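Local coordinates for protein shikimate dehydrogenase (NADP(+)) (Thermus thermophilus, PDB 2D5C) that interconverts 3-dehydroshikimate and shikimate with NADP(H) as cofactor, the fourth step on the way to chorismate, at residues V203-R208 and L229-W234. Numbering follows the deposited sequence.
Sequences VDLVYR and LPMLAW
One face of the Tyr-207 ring carries the CD2 methyl of Leu-232 in a CH-pi contact, 3.9 Å from the ring centroid and displaced toward the rim, where CZ and CE2 are its closest atoms. Leu-229 CD2 approaches the same ring obliquely and lies 4.1 Å from Tyr-207 CB. The pair of leucines belongs to the first turn of helix 229-244, which packs against the loop leaving strand 201-204 of the parallel, Rossmann-type sheet. The arrangement is a worked example of a loop after a Rossmann strand whose substrate-binding side chain packs on a neighbouring helix. CG of Tyr-207 sits between the backbone N and the carbonyl carbon (chi1 55°), and this rotation lays the ring against Leu-232; the side chain also comes within about 3 Å of the bound shikimate. An alanine here would probably leave the methyls of Leu-232 and Leu-229 without the ring they pack on and take away a group that binds shikimate. The loop itself is shaped by an Asx turn, in which Asp-204 OD1 accepts from Val-206 N at 2.9 Å, the donor standing out of the carboxylate plane, and also bonds Asn-177 ND2. Leu-205, an NADP(+)-binding residue, meets the same first turn at Met-231. There the extended chain of Met-231, its CG anti to the backbone N (chi1 -179°), brings SD to a tight 3.2 Å from Leu-205 CD2.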
ATOM      1  N   VAL A 203      22.586   2.282  23.060  1.00 20.71           N
ATOM      2  CA  VAL A 203      21.620   3.033  22.269  1.00 19.44           C
ATOM      3  C   VAL A 203      20.358   3.194  23.097  1.00 16.89           C
ATOM      4  O   VAL A 203      19.938   2.249  23.768  1.00 20.43           O
ATOM      5  CB  VAL A 203      21.266   2.281  20.964  1.00 23.96           C
ATOM      6  CG1 VAL A 203      20.280   3.099  20.144  1.00 23.87           C
ATOM      7  CG2 VAL A 203      22.551   2.004  20.162  1.00 22.81           C
ATOM      8  N   ASP A 204      19.781   4.393  23.089  1.00 20.02           N
ATOM      9  CA  ASP A 204      18.557   4.637  23.859  1.00 20.52           C
ATOM     10  C   ASP A 204      17.452   5.061  22.896  1.00 24.85           C
ATOM     11  O   ASP A 204      17.647   5.964  22.086  1.00 24.78           O
ATOM     12  CB  ASP A 204      18.788   5.744  24.915  1.00 26.22           C
ATOM     13  CG  ASP A 204      17.734   5.737  26.029  1.00 28.98           C
ATOM     14  OD1 ASP A 204      16.635   5.187  25.806  1.00 24.94           O
ATOM     15  OD2 ASP A 204      17.985   6.294  27.132  1.00 23.76           O
ATOM     16  N   LEU A 205      16.303   4.388  22.963  1.00 22.86           N
ATOM     17  CA  LEU A 205      15.174   4.727  22.109  1.00 25.39           C
ATOM     18  C   LEU A 205      14.448   5.958  22.663  1.00 24.65           C
ATOM     19  O   LEU A 205      13.750   6.649  21.922  1.00 27.10           O
ATOM     20  CB  LEU A 205      14.186   3.552  22.009  1.00 23.90           C
ATOM     21  CG  LEU A 205      14.744   2.205  21.542  1.00 32.97           C
ATOM     22  CD1 LEU A 205      13.596   1.281  21.123  1.00 27.84           C
ATOM     23  CD2 LEU A 205      15.684   2.423  20.388  1.00 32.17           C
ATOM     24  N   VAL A 206      14.599   6.205  23.964  1.00 22.40           N
ATOM     25  CA  VAL A 206      13.988   7.372  24.602  1.00 22.04           C
ATOM     26  C   VAL A 206      14.790   8.582  24.137  1.00 26.39           C
ATOM     27  O   VAL A 206      16.029   8.583  24.228  1.00 24.78           O
ATOM     28  CB  VAL A 206      14.076   7.307  26.150  1.00 25.41           C
ATOM     29  CG1 VAL A 206      13.671   8.664  26.765  1.00 25.84           C
ATOM     30  CG2 VAL A 206      13.174   6.201  26.681  1.00 23.87           C
ATOM     31  N   TYR A 207      14.097   9.598  23.624  1.00 26.29           N
ATOM     32  CA  TYR A 207      14.772  10.811  23.166  1.00 27.70           C
ATOM     33  C   TYR A 207      14.223  12.083  23.828  1.00 28.19           C
ATOM     34  O   TYR A 207      14.448  13.191  23.349  1.00 31.54           O
ATOM     35  CB  TYR A 207      14.722  10.918  21.634  1.00 26.74           C
ATOM     36  CG  TYR A 207      13.337  10.855  21.040  1.00 30.20           C
ATOM     37  CD1 TYR A 207      12.471  11.944  21.122  1.00 32.39           C
ATOM     38  CD2 TYR A 207      12.881   9.693  20.419  1.00 30.87           C
ATOM     39  CE1 TYR A 207      11.180  11.877  20.600  1.00 39.58           C
ATOM     40  CE2 TYR A 207      11.598   9.615  19.896  1.00 31.66           C
ATOM     41  CZ  TYR A 207      10.753  10.706  19.990  1.00 42.83           C
ATOM     42  OH  TYR A 207       9.483  10.623  19.475  1.00 51.40           O
ATOM     43  N   ARG A 208      13.504  11.901  24.933  1.00 31.02           N
ATOM     44  CA  ARG A 208      12.974  13.010  25.732  1.00 28.44           C
ATOM     45  C   ARG A 208      13.241  12.690  27.194  1.00 30.88           C
ATOM     46  O   ARG A 208      12.511  11.913  27.812  1.00 29.70           O
ATOM     47  CB  ARG A 208      11.463  13.183  25.528  1.00 37.07           C
ATOM     48  CG  ARG A 208      11.071  13.961  24.282  1.00 41.00           C
ATOM     49  CD  ARG A 208       9.581  14.305  24.314  1.00 52.61           C
ATOM     50  NE  ARG A 208       9.179  15.162  23.200  1.00 59.38           N
ATOM     51  CZ  ARG A 208       9.563  16.427  23.046  1.00 63.54           C
ATOM     52  NH1 ARG A 208      10.361  16.995  23.940  1.00 64.53           N
ATOM     53  NH2 ARG A 208       9.151  17.124  21.993  1.00 61.20           N
ATOM     54  N   LEU A 229      17.309   9.622  18.170  1.00 23.56           N
ATOM     55  CA  LEU A 229      16.910  10.347  16.969  1.00 25.25           C
ATOM     56  C   LEU A 229      17.209   9.632  15.648  1.00 26.17           C
ATOM     57  O   LEU A 229      16.377   9.645  14.735  1.00 29.27           O
ATOM     58  CB  LEU A 229      17.531  11.750  16.947  1.00 31.20           C
ATOM     59  CG  LEU A 229      17.070  12.761  18.003  1.00 34.98           C
ATOM     60  CD1 LEU A 229      17.600  14.146  17.618  1.00 32.50           C
ATOM     61  CD2 LEU A 229      15.550  12.787  18.098  1.00 30.86           C
ATOM     62  N   PRO A 230      18.400   9.017  15.512  1.00 24.34           N
ATOM     63  CA  PRO A 230      18.667   8.335  14.245  1.00 25.19           C
ATOM     64  C   PRO A 230      17.621   7.258  13.935  1.00 24.67           C
ATOM     65  O   PRO A 230      17.179   7.140  12.789  1.00 25.01           O
ATOM     66  CB  PRO A 230      20.068   7.771  14.447  1.00 26.75           C
ATOM     67  CG  PRO A 230      20.707   8.831  15.324  1.00 25.69           C
ATOM     68  CD  PRO A 230      19.621   9.083  16.338  1.00 22.89           C
ATOM     69  N   MET A 231      17.225   6.472  14.937  1.00 23.88           N
ATOM     70  CA  MET A 231      16.216   5.429  14.709  1.00 20.57           C
ATOM     71  C   MET A 231      14.871   6.078  14.386  1.00 23.96           C
ATOM     72  O   MET A 231      14.133   5.604  13.521  1.00 23.59           O
ATOM     73  CB  MET A 231      16.051   4.541  15.947  1.00 24.77           C
ATOM     74  CG  MET A 231      15.037   3.411  15.762  1.00 33.34           C
ATOM     75  SD  MET A 231      14.931   2.353  17.230  1.00 39.88           S
ATOM     76  CE  MET A 231      13.433   1.397  16.881  1.00 26.54           C
ATOM     77  N   LEU A 232      14.548   7.164  15.083  1.00 23.39           N
ATOM     78  CA  LEU A 232      13.281   7.845  14.845  1.00 26.44           C
ATOM     79  C   LEU A 232      13.200   8.297  13.385  1.00 26.63           C
ATOM     80  O   LEU A 232      12.172   8.123  12.718  1.00 26.59           O
ATOM     81  CB  LEU A 232      13.148   9.060  15.774  1.00 25.91           C
ATOM     82  CG  LEU A 232      11.849   9.866  15.660  1.00 30.23           C
ATOM     83  CD1 LEU A 232      10.667   8.989  16.009  1.00 26.22           C
ATOM     84  CD2 LEU A 232      11.906  11.069  16.602  1.00 25.56           C
ATOM     85  N   ALA A 233      14.296   8.861  12.894  1.00 23.05           N
ATOM     86  CA  ALA A 233      14.370   9.358  11.518  1.00 26.56           C
ATOM     87  C   ALA A 233      14.299   8.253  10.473  1.00 27.37           C
ATOM     88  O   ALA A 233      13.627   8.400   9.446  1.00 27.03           O
ATOM     89  CB  ALA A 233      15.646  10.156  11.319  1.00 25.26           C
ATOM     90  N   TRP A 234      15.002   7.153  10.718  1.00 24.49           N
ATOM     91  CA  TRP A 234      14.985   6.052   9.769  1.00 24.79           C
ATOM     92  C   TRP A 234      13.654   5.306   9.733  1.00 26.32           C
ATOM     93  O   TRP A 234      13.158   4.983   8.647  1.00 24.89           O
ATOM     94  CB  TRP A 234      16.135   5.087  10.061  1.00 22.03           C
ATOM     95  CG  TRP A 234      17.352   5.433   9.288  1.00 25.08           C
ATOM     96  CD1 TRP A 234      18.464   6.079   9.745  1.00 25.35           C
ATOM     97  CD2 TRP A 234      17.568   5.190   7.897  1.00 25.67           C
ATOM     98  NE1 TRP A 234      19.364   6.251   8.721  1.00 29.46           N
ATOM     99  CE2 TRP A 234      18.841   5.715   7.574  1.00 26.79           C
ATOM    100  CE3 TRP A 234      16.808   4.579   6.888  1.00 22.84           C
ATOM    101  CZ2 TRP A 234      19.373   5.647   6.288  1.00 28.47           C
ATOM    102  CZ3 TRP A 234      17.335   4.512   5.608  1.00 24.21           C
ATOM    103  CH2 TRP A 234      18.611   5.043   5.319  1.00 26.31           C
TER